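Local atomic coordinates of phosphonopyruvate hydrolase (Variovorax sp., PDB entry 2HJP), a protein that hydrolyses the carbon-phosphorus bond of phosphonopyruvate to give pyruvate and phosphate, using a divalent metal cation such as magnesium, cobalt or manganese. Residues R15-A21 / V229-G235; A28-E32 / I70-I76; A180-H186 / V206-V211. All blocks are in the same frame, centred on the assembly; numbering follows the deposited sequence.

Contact 1 of 3, residues R15-A21 / V229-G235; sequences RLFTAMA and VGIVIYG
Met20 and Tyr234 meet at the apolar centre of this parallel strand pair, the seam that closes the eight-stranded TIM barrel by joining its first strand, 17-21, to its last, 229-234. The methionine chain bends at both chi2 and chi3, which turns its methyl back over the neighbouring strand and sets CE 3.5 Å from Tyr234 CB; the two side chains cross at about a right angle. On the same face Thr18 CG2 lies 3.8 Å from Val232 CG1, the two side chains side by side, while Val232 CG2 rests over the rim of one face of the Tyr234 ring. A second subunit closes over this side, its Phe250 packing on Met20 and its Ile259 on Tyr234. The other face of the sheet carries Phe17, Ala19, Ile231 and Ile233. There Phe17 CB packs 4.0 Å from Ile231 CG1, and the phenyl ring is held against Leu7 and Ala10 of helix 3-13. Toward the start of the strands, Leu16 CD1 reaches over the Gly230 backbone and touches both Val229 CG1 and Val232 CG1.

Between the faces runs an unbroken ladder of five backbone hydrogen bonds, with the two strand directions 17° apart. Phe17 and Ala19 each use both N and O, so strand 17-21 zips onto Gly230, Val232 and Tyr234; the last rung, Ala21 N to Tyr234 O, is the most bent, at 139°. Beyond it Gly235 lines the phosphonopyruvate pocket. The phenol of Tyr234 finds its partner in Glu220, outside the pair. At the opposite, polar end, a water lies 2.8 Å from Arg15 O, and the Phe17 N-H gives to Gly230 O at 2.9 Å.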
loop_
_atom_site.group_PDB
_atom_site.type_symbol
_atom_site.label_atom_id
_atom_site.label_comp_id
_atom_site.label_asym_id
_atom_site.label_seq_id
_atom_site.Cartn_x
_atom_site.Cartn_y
_atom_site.Cartn_z
ATOM N N ARG A 15 -14.224 -7.008 -35.106
ATOM C CA ARG A 15 -14.435 -8.276 -34.378
ATOM C C ARG A 15 -15.069 -7.912 -33.027
ATOM O O ARG A 15 -14.888 -6.818 -32.533
ATOM C CB ARG A 15 -13.094 -8.968 -34.054
ATOM C CG ARG A 15 -12.244 -9.461 -35.235
ATOM C CD ARG A 15 -10.913 -10.020 -34.700
ATOM N NE ARG A 15 -10.091 -8.927 -34.145
ATOM C CZ ARG A 15 -9.153 -9.028 -33.188
ATOM N NH1 ARG A 15 -8.511 -7.925 -32.811
ATOM N NH2 ARG A 15 -8.839 -10.199 -32.607
ATOM N N LEU A 16 -15.820 -8.815 -32.434
ATOM C CA LEU A 16 -16.411 -8.577 -31.111
ATOM C C LEU A 16 -15.358 -9.021 -30.079
ATOM O O LEU A 16 -14.922 -10.201 -30.085
ATOM C CB LEU A 16 -17.659 -9.435 -30.937
ATOM C CG LEU A 16 -18.372 -9.445 -29.595
ATOM C CD1 LEU A 16 -18.628 -8.017 -29.137
ATOM C CD2 LEU A 16 -19.715 -10.245 -29.781
ATOM N N PHE A 17 -14.999 -8.118 -29.169
ATOM C CA PHE A 17 -13.963 -8.355 -28.138
ATOM C C PHE A 17 -14.635 -8.748 -26.805
ATOM O O PHE A 17 -15.602 -8.065 -26.350
ATOM C CB PHE A 17 -13.193 -7.053 -27.949
ATOM C CG PHE A 17 -12.037 -7.126 -27.016
ATOM C CD1 PHE A 17 -10.814 -7.592 -27.456
ATOM C CD2 PHE A 17 -12.172 -6.688 -25.703
ATOM C CE1 PHE A 17 -9.698 -7.638 -26.607
ATOM C CE2 PHE A 17 -11.095 -6.706 -24.820
ATOM C CZ PHE A 17 -9.822 -7.191 -25.274
ATOM N N THR A 18 -14.169 -9.833 -26.194
ATOM C CA THR A 18 -14.743 -10.261 -24.917
ATOM C C THR A 18 -13.782 -9.982 -23.763
ATOM O O THR A 18 -12.552 -10.165 -23.886
ATOM C CB THR A 18 -15.067 -11.768 -24.911
ATOM O OG1 THR A 18 -13.861 -12.496 -25.070
ATOM C CG2 THR A 18 -15.982 -12.130 -26.101
ATOM N N ALA A 19 -14.341 -9.498 -22.674
ATOM C CA ALA A 19 -13.492 -9.222 -21.508
ATOM C C ALA A 19 -14.230 -9.855 -20.295
ATOM O O ALA A 19 -15.429 -9.670 -20.125
ATOM C CB ALA A 19 -13.344 -7.704 -21.267
ATOM N N MET A 20 -13.482 -10.556 -19.473
ATOM C CA MET A 20 -14.011 -11.239 -18.250
ATOM C C MET A 20 -13.509 -10.600 -16.948
ATOM O O MET A 20 -12.301 -10.245 -16.772
ATOM C CB MET A 20 -13.567 -12.717 -18.263
ATOM C CG MET A 20 -13.890 -13.518 -16.961
ATOM S SD MET A 20 -15.652 -13.456 -16.568
ATOM C CE MET A 20 -16.327 -14.608 -17.835
ATOM N N ALA A 21 -14.444 -10.480 -16.024
ATOM C CA ALA A 21 -14.124 -9.951 -14.720
ATOM C C ALA A 21 -13.038 -10.791 -14.005
ATOM O O ALA A 21 -12.957 -12.024 -14.167
ATOM C CB ALA A 21 -15.405 -9.980 -13.851
ATOM N N VAL A 229 -21.842 -2.821 -31.614
ATOM C CA VAL A 229 -21.204 -3.215 -30.335
ATOM C C VAL A 229 -19.828 -3.799 -30.621
ATOM O O VAL A 229 -19.732 -4.709 -31.417
ATOM C CB VAL A 229 -22.058 -4.332 -29.661
ATOM C CG1 VAL A 229 -21.424 -4.849 -28.370
ATOM C CG2 VAL A 229 -23.427 -3.807 -29.385
ATOM N N GLY A 230 -18.774 -3.279 -29.988
ATOM C CA GLY A 230 -17.460 -3.868 -30.202
ATOM C C GLY A 230 -16.904 -4.672 -29.003
ATOM O O GLY A 230 -15.924 -5.412 -29.127
ATOM N N ILE A 231 -17.559 -4.553 -27.857
ATOM C CA ILE A 231 -17.071 -5.209 -26.666
ATOM C C ILE A 231 -18.177 -5.760 -25.788
ATOM O O ILE A 231 -19.144 -5.087 -25.572
ATOM C CB ILE A 231 -16.254 -4.185 -25.792
ATOM C CG1 ILE A 231 -15.002 -3.753 -26.519
ATOM C CG2 ILE A 231 -15.825 -4.803 -24.472
ATOM C CD1 ILE A 231 -14.379 -2.448 -26.017
ATOM N N VAL A 232 -18.062 -6.996 -25.317
ATOM C CA VAL A 232 -19.024 -7.454 -24.351
ATOM C C VAL A 232 -18.227 -7.733 -23.071
ATOM O O VAL A 232 -17.119 -8.314 -23.111
ATOM C CB VAL A 232 -19.739 -8.700 -24.786
ATOM C CG1 VAL A 232 -18.770 -9.691 -25.219
ATOM C CG2 VAL A 232 -20.623 -9.218 -23.600
ATOM N N ILE A 233 -18.746 -7.296 -21.928
ATOM C CA ILE A 233 -18.008 -7.538 -20.659
ATOM C C ILE A 233 -18.832 -8.478 -19.745
ATOM O O ILE A 233 -20.032 -8.232 -19.545
ATOM C CB ILE A 233 -17.803 -6.189 -19.880
ATOM C CG1 ILE A 233 -16.718 -5.339 -20.607
ATOM C CG2 ILE A 233 -17.374 -6.445 -18.374
ATOM C CD1 ILE A 233 -15.264 -5.526 -20.204
ATOM N N TYR A 234 -18.184 -9.529 -19.219
ATOM C CA TYR A 234 -18.822 -10.436 -18.236
ATOM C C TYR A 234 -18.458 -9.795 -16.917
ATOM O O TYR A 234 -17.323 -9.880 -16.411
ATOM C CB TYR A 234 -18.307 -11.825 -18.482
ATOM C CG TYR A 234 -18.843 -12.290 -19.836
ATOM C CD1 TYR A 234 -20.203 -12.436 -20.039
ATOM C CD2 TYR A 234 -17.979 -12.538 -20.905
ATOM C CE1 TYR A 234 -20.713 -12.833 -21.300
ATOM C CE2 TYR A 234 -18.459 -12.940 -22.183
ATOM C CZ TYR A 234 -19.842 -13.076 -22.350
ATOM O OH TYR A 234 -20.326 -13.436 -23.574
ATOM N N GLY A 235 -19.446 -9.127 -16.371
ATOM C CA GLY A 235 -19.194 -8.285 -15.222
ATOM C C GLY A 235 -18.806 -8.805 -13.884
ATOM O O GLY A 235 -17.993 -8.139 -13.202
HETATM O O HOH W 1 -14.613 -4.427 -31.068
#

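Contact 2 of 3, residues A28-E32 / I70-I76; sequences AKLAE and IASTVSI. With XYS (alpha-D-xylopyranose), chain B.
Helix 25-34 brings one side against the end of helix 60-71 and the turn that follows it, with Lys29 CA 5.8 Å from Val74 CA. Helix 25-34 follows the first strand of the TIM barrel and helix 60-71 lies between the second and third, both packed on its outer surface. Ala28 is the apolar pivot: its CB lies 3.6 Å from Val74 CG1 and 3.7 Å from Ile70 CG2, and Ile39 of strand 38-41 backs all three residues. Farther out, Lys29 CB brushes Thr73 CG2, while the extended lysine chain carries NZ away to Leu275 O.

Glu32 supplies the polar half. With CG opposite the backbone N (chi1 179°) and the chain straight beyond it, the carboxylate spans the gap to Ser75 and takes both of that residue's donors. The backbone N of Ser75 gives to OE1, whose position is less certain, and the hydroxyl gives to OE2 at 2.6 Å from above the carboxylate plane, 36° out of it. A glutamine here puts an NH2 group where one carboxylate oxygen was, and would probably leave either the Ser75 N-H, or the Ser75 hydroxyl together with the sugar O1, without its acceptor. The bound xylopyranose adds a third donor, its O1 lying 2.9 Å from Glu32 OE2, and a water links that same O1 to Glu32 OE1 and, at 3.3 Å, to Thr73 O.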
loop_
_atom_site.group_PDB
_atom_site.type_symbol
_atom_site.label_atom_id
_atom_site.label_comp_id
_atom_site.label_asym_id
_atom_site.label_seq_id
_atom_site.Cartn_x
_atom_site.Cartn_y
_atom_site.Cartn_z
ATOM N N ALA A 28 -7.442 -13.630 -13.279
ATOM C CA ALA A 28 -7.174 -12.984 -14.604
ATOM C C ALA A 28 -6.403 -13.959 -15.478
ATOM O O ALA A 28 -6.635 -14.072 -16.707
ATOM C CB ALA A 28 -6.389 -11.661 -14.412
ATOM N N LYS A 29 -5.418 -14.646 -14.875
ATOM C CA LYS A 29 -4.665 -15.644 -15.639
ATOM C C LYS A 29 -5.604 -16.748 -16.157
ATOM O O LYS A 29 -5.465 -17.204 -17.320
ATOM C CB LYS A 29 -3.538 -16.229 -14.779
ATOM C CG LYS A 29 -2.617 -17.259 -15.490
ATOM C CD LYS A 29 -1.379 -17.525 -14.579
ATOM C CE LYS A 29 -0.274 -18.295 -15.288
ATOM N NZ LYS A 29 0.900 -18.499 -14.371
ATOM N N LEU A 30 -6.582 -17.177 -15.352
ATOM C CA LEU A 30 -7.457 -18.216 -15.862
ATOM C C LEU A 30 -8.302 -17.696 -17.019
ATOM O O LEU A 30 -8.561 -18.450 -17.962
ATOM C CB LEU A 30 -8.331 -18.790 -14.754
ATOM C CG LEU A 30 -7.513 -19.552 -13.689
ATOM C CD1 LEU A 30 -8.352 -19.760 -12.427
ATOM C CD2 LEU A 30 -7.025 -20.908 -14.261
ATOM N N ALA A 31 -8.758 -16.444 -16.930
ATOM C CA ALA A 31 -9.565 -15.855 -18.028
ATOM C C ALA A 31 -8.725 -15.834 -19.292
ATOM O O ALA A 31 -9.244 -16.193 -20.390
ATOM C CB ALA A 31 -10.008 -14.388 -17.692
ATOM N N GLU A 32 -7.441 -15.450 -19.166
ATOM C CA GLU A 32 -6.582 -15.419 -20.342
ATOM C C GLU A 32 -6.498 -16.801 -20.959
ATOM O O GLU A 32 -6.616 -16.976 -22.183
ATOM C CB GLU A 32 -5.159 -14.928 -20.024
ATOM C CG GLU A 32 -4.333 -14.949 -21.293
ATOM C CD GLU A 32 -2.955 -14.297 -21.165
ATOM O OE1 GLU A 32 -2.649 -13.608 -20.204
ATOM O OE2 GLU A 32 -2.154 -14.462 -22.088
ATOM N N ILE A 70 -2.573 -7.330 -11.808
ATOM C CA ILE A 70 -3.183 -8.099 -12.912
ATOM C C ILE A 70 -2.442 -7.850 -14.251
ATOM O O ILE A 70 -2.143 -8.769 -14.987
ATOM C CB ILE A 70 -4.673 -7.709 -13.112
ATOM C CG1 ILE A 70 -5.511 -8.276 -11.946
ATOM C CG2 ILE A 70 -5.171 -8.212 -14.561
ATOM C CD1 ILE A 70 -6.953 -7.788 -11.907
ATOM N N ALA A 71 -2.143 -6.587 -14.572
ATOM C CA ALA A 71 -1.493 -6.309 -15.828
ATOM C C ALA A 71 -0.092 -6.944 -15.868
ATOM O O ALA A 71 0.357 -7.288 -16.934
ATOM C CB ALA A 71 -1.430 -4.775 -16.074
ATOM N N SER A 72 0.572 -7.131 -14.721
ATOM C CA SER A 72 1.914 -7.709 -14.728
ATOM C C SER A 72 1.865 -9.225 -14.833
ATOM O O SER A 72 2.884 -9.903 -14.978
ATOM C CB SER A 72 2.683 -7.294 -13.450
ATOM O OG SER A 72 2.064 -7.853 -12.298
ATOM N N THR A 73 0.663 -9.771 -14.754
ATOM C CA THR A 73 0.492 -11.214 -14.834
ATOM C C THR A 73 -0.043 -11.657 -16.217
ATOM O O THR A 73 0.329 -12.698 -16.678
ATOM C CB THR A 73 -0.503 -11.669 -13.738
ATOM O OG1 THR A 73 0.062 -11.358 -12.466
ATOM C CG2 THR A 73 -0.819 -13.199 -13.764
ATOM N N VAL A 74 -0.944 -10.897 -16.855
ATOM C CA VAL A 74 -1.510 -11.392 -18.101
ATOM C C VAL A 74 -0.850 -10.692 -19.314
ATOM O O VAL A 74 -0.220 -9.649 -19.164
ATOM C CB VAL A 74 -3.111 -11.199 -18.125
ATOM C CG1 VAL A 74 -3.763 -11.908 -16.897
ATOM C CG2 VAL A 74 -3.463 -9.726 -18.032
ATOM N N SER A 75 -1.028 -11.265 -20.494
ATOM C CA SER A 75 -0.462 -10.712 -21.710
ATOM C C SER A 75 -1.584 -10.060 -22.531
ATOM O O SER A 75 -1.323 -9.413 -23.550
ATOM C CB SER A 75 0.217 -11.844 -22.547
ATOM O OG SER A 75 -0.791 -12.610 -23.240
ATOM N N ILE A 76 -2.843 -10.162 -22.072
ATOM C CA ILE A 76 -3.944 -9.600 -22.843
ATOM C C ILE A 76 -4.353 -8.241 -22.209
ATOM O O ILE A 76 -4.011 -7.999 -21.057
ATOM C CB ILE A 76 -5.155 -10.591 -22.899
ATOM C CG1 ILE A 76 -5.625 -10.945 -21.481
ATOM C CG2 ILE A 76 -4.739 -11.837 -23.723
ATOM C CD1 ILE A 76 -4.745 -11.794 -20.645
HETATM C C1 XYS B . 1.079 -16.228 -21.324
HETATM C C2 XYS B . 2.586 -16.177 -20.941
HETATM C C3 XYS B . 3.146 -14.784 -21.367
HETATM C C4 XYS B . 2.884 -14.467 -22.881
HETATM C C5 XYS B . 1.511 -14.908 -23.430
HETATM O O1 XYS B . 0.222 -15.281 -20.641
HETATM O O2 XYS B . 2.714 -16.317 -19.524
HETATM O O3 XYS B . 4.562 -14.685 -21.048
HETATM O O4 XYS B . 3.253 -13.144 -23.327
HETATM O O5 XYS B . 0.908 -16.104 -22.747
HETATM O O HOH W 2 -1.328 -15.203 -18.029
#

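Contact 3 of 3, residues A180-H186 / V206-V211. With PPR (phosphonopyruvate), chain G.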
loop_
_atom_site.group_PDB
_atom_site.type_symbol
_atom_site.label_atom_id
_atom_site.label_comp_id
_atom_site.label_asym_id
_atom_site.label_seq_id
_atom_site.Cartn_x
_atom_site.Cartn_y
_atom_site.Cartn_z
ATOM N N ALA A 180 -14.615 10.352 -25.937
ATOM C CA ALA A 180 -14.724 8.915 -25.606
ATOM C C ALA A 180 -14.473 7.988 -26.817
ATOM O O ALA A 180 -14.937 8.238 -27.939
ATOM C CB ALA A 180 -16.072 8.623 -24.965
ATOM N N ASP A 181 -13.702 6.908 -26.606
ATOM C CA ASP A 181 -13.399 5.997 -27.702
ATOM C C ASP A 181 -14.473 4.982 -27.838
ATOM O O ASP A 181 -14.514 4.267 -28.848
ATOM C CB ASP A 181 -12.057 5.294 -27.416
ATOM C CG ASP A 181 -10.877 6.293 -27.395
ATOM O OD1 ASP A 181 -10.579 6.818 -28.479
ATOM O OD2 ASP A 181 -10.297 6.581 -26.309
ATOM N N ALA A 182 -15.304 4.878 -26.795
ATOM C CA ALA A 182 -16.425 3.917 -26.822
ATOM C C ALA A 182 -17.452 4.285 -25.799
ATOM O O ALA A 182 -17.143 5.026 -24.872
ATOM C CB ALA A 182 -15.921 2.504 -26.599
ATOM N N ILE A 183 -18.682 3.800 -25.970
ATOM C CA ILE A 183 -19.734 4.119 -25.046
ATOM C C ILE A 183 -20.333 2.834 -24.447
ATOM O O ILE A 183 -20.820 1.946 -25.177
ATOM C CB ILE A 183 -20.825 4.919 -25.762
ATOM C CG1 ILE A 183 -20.196 6.172 -26.444
ATOM C CG2 ILE A 183 -21.910 5.215 -24.771
ATOM C CD1 ILE A 183 -21.089 7.310 -26.738
ATOM N N LEU A 184 -20.258 2.725 -23.130
ATOM C CA LEU A 184 -20.789 1.559 -22.465
ATOM C C LEU A 184 -22.178 2.015 -22.027
ATOM O O LEU A 184 -22.290 2.928 -21.231
ATOM C CB LEU A 184 -19.920 1.201 -21.246
ATOM C CG LEU A 184 -20.267 -0.176 -20.598
ATOM C CD1 LEU A 184 -19.095 -0.629 -19.617
ATOM C CD2 LEU A 184 -21.714 -0.064 -19.923
ATOM N N ILE A 185 -23.224 1.414 -22.593
ATOM C CA ILE A 185 -24.606 1.754 -22.253
ATOM C C ILE A 185 -25.046 0.634 -21.324
ATOM O O ILE A 185 -25.003 -0.543 -21.651
ATOM C CB ILE A 185 -25.510 1.887 -23.529
ATOM C CG1 ILE A 185 -26.953 2.199 -23.127
ATOM C CG2 ILE A 185 -25.445 0.575 -24.420
ATOM C CD1 ILE A 185 -27.183 3.617 -22.617
ATOM N N HIS A 186 -25.455 1.025 -20.126
ATOM C CA HIS A 186 -25.824 0.010 -19.159
ATOM C C HIS A 186 -27.335 -0.131 -18.893
ATOM O O HIS A 186 -28.143 0.794 -19.092
ATOM C CB HIS A 186 -25.046 0.275 -17.870
ATOM C CG HIS A 186 -24.714 -0.975 -17.087
ATOM N ND1 HIS A 186 -24.867 -2.254 -17.594
ATOM C CD2 HIS A 186 -24.279 -1.131 -15.810
ATOM C CE1 HIS A 186 -24.552 -3.139 -16.663
ATOM N NE2 HIS A 186 -24.192 -2.486 -15.570
ATOM N N VAL A 206 -18.393 5.888 -32.668
ATOM C CA VAL A 206 -17.652 4.958 -31.837
ATOM C C VAL A 206 -18.472 3.734 -31.439
ATOM O O VAL A 206 -19.692 3.781 -31.367
ATOM C CB VAL A 206 -17.088 5.628 -30.592
ATOM C CG1 VAL A 206 -16.204 6.785 -31.025
ATOM C CG2 VAL A 206 -18.186 5.996 -29.612
ATOM N N PRO A 207 -17.787 2.617 -31.165
ATOM C CA PRO A 207 -18.422 1.357 -30.767
ATOM C C PRO A 207 -19.053 1.348 -29.420
ATOM O O PRO A 207 -18.659 2.082 -28.510
ATOM C CB PRO A 207 -17.312 0.319 -30.788
ATOM C CG PRO A 207 -16.115 0.998 -31.265
ATOM C CD PRO A 207 -16.335 2.487 -31.352
ATOM N N LEU A 208 -20.053 0.509 -29.280
ATOM C CA LEU A 208 -20.705 0.357 -27.982
ATOM C C LEU A 208 -20.129 -0.804 -27.183
ATOM O O LEU A 208 -19.503 -1.741 -27.756
ATOM C CB LEU A 208 -22.195 0.101 -28.160
ATOM C CG LEU A 208 -22.893 1.232 -28.877
ATOM C CD1 LEU A 208 -24.351 0.810 -29.003
ATOM C CD2 LEU A 208 -22.698 2.625 -28.135
ATOM N N VAL A 209 -20.332 -0.719 -25.874
ATOM C CA VAL A 209 -19.881 -1.755 -24.940
ATOM C C VAL A 209 -21.117 -2.178 -24.125
ATOM O O VAL A 209 -21.830 -1.316 -23.592
ATOM C CB VAL A 209 -18.815 -1.218 -23.921
ATOM C CG1 VAL A 209 -18.305 -2.388 -22.993
ATOM C CG2 VAL A 209 -17.679 -0.504 -24.646
ATOM N N LEU A 210 -21.339 -3.493 -24.044
ATOM C CA LEU A 210 -22.437 -4.055 -23.242
ATOM C C LEU A 210 -21.927 -4.912 -22.059
ATOM O O LEU A 210 -20.881 -5.618 -22.164
ATOM C CB LEU A 210 -23.342 -4.958 -24.130
ATOM C CG LEU A 210 -23.965 -4.337 -25.396
ATOM C CD1 LEU A 210 -24.863 -5.292 -26.172
ATOM C CD2 LEU A 210 -24.802 -3.118 -24.902
ATOM N N VAL A 211 -22.655 -4.884 -20.957
ATOM C CA VAL A 211 -22.352 -5.719 -19.775
ATOM C C VAL A 211 -23.716 -6.384 -19.546
ATOM O O VAL A 211 -24.549 -5.879 -18.782
ATOM C CB VAL A 211 -21.985 -4.825 -18.570
ATOM C CG1 VAL A 211 -21.569 -5.709 -17.332
ATOM C CG2 VAL A 211 -20.912 -3.806 -19.001
HETATM C C1 PPR G . -18.400 -3.591 -12.228
HETATM O O1 PPR G . -18.211 -4.812 -12.630
HETATM O "O2'" PPR G . -17.875 -3.096 -11.267
HETATM C C2 PPR G . -19.341 -2.800 -13.087
HETATM C C3 PPR G . -20.426 -3.247 -13.784
HETATM O O2 PPR G . -19.038 -1.502 -13.127
HETATM P P PPR G . -21.878 -3.286 -12.626
HETATM O O1P PPR G . -22.087 -1.797 -12.234
HETATM O O2P PPR G . -21.461 -4.200 -11.442
HETATM O O3P PPR G . -22.986 -3.764 -13.441
HETATM O O HOH W 3 -25.021 -3.105 -20.426
#
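The imidazole of His186 meets the neighbouring strand and the substrate at its edge. Phosphonopyruvate O3P and Val211 O both lie near the ring plane, and NE2 donates to O3P at 2.8 Å in a nearly straight bond of 164°. CE1 rests against the valine, 3.6 Å from Val211 CB. On the other ring nitrogen, ND1 sits 3.0 Å from a water that donates to Ile185 O and accepts from Val211 N; this water bridges the strand ends where they separate and, with the NE2 bond on the other side, is likely to steady the turn of the ring. The phosphonopyruvate is also bound by Arg155, Arg188, Ser42, Phe44 and Trp40, placing the contact at the catalytic mouth of the TIM barrel.

Away from the mouth the strands pair in parallel. Ile183 is gripped through both N and O, by Pro207 O and Val209 N, and Ile185 N reaches Val209 O at 3.2 Å in a more bent bond of 141°. Leu184 extends away from its own backbone N (chi1 -170°), which lays CG and CD1 across Val209, and its CD1 touches Val211 CG2 at 3.7 Å. Ile183 CB meets Leu208 CD2, and Ile185 CG2 meets Leu210 CD2, while Val206 CG2 crosses over Ile183 CG1 at the far end.

The pair forms the sheet part of a beta-alpha-beta unit whose helix, 193-201, covers Ile185, Leu208 and Leu210. Strand 151-156 hydrogen-bonds along the other edge of 182-185, and strand 229-234 packs its Ile231 and Ile233 on Val209.

Overall arrangement
Contacts 1 and 3 are buried strand pairs of one closed barrel, whereas contact 2 is partly buried and joins a helix to the end of another and the loop after it. Strand 208-210 of contact 3 adjoins strand 229-234 of contact 1, with probable hydrogen bonds from Gly230 N to Leu208 O and Ile233 N to Leu210 O, so the two form a continuous arc of sheet, and both reach the phosphonopyruvate pocket. Contact 2 touches contact 1 through Ala31 and Met20, and the second subunit covers parts of both; contact 2 lies about 14 Å from contact 3 at the nearest atoms. Backbone ladders and aliphatic packing dominate the strand pairs, while a carboxylate, a sugar and water mark contact 2.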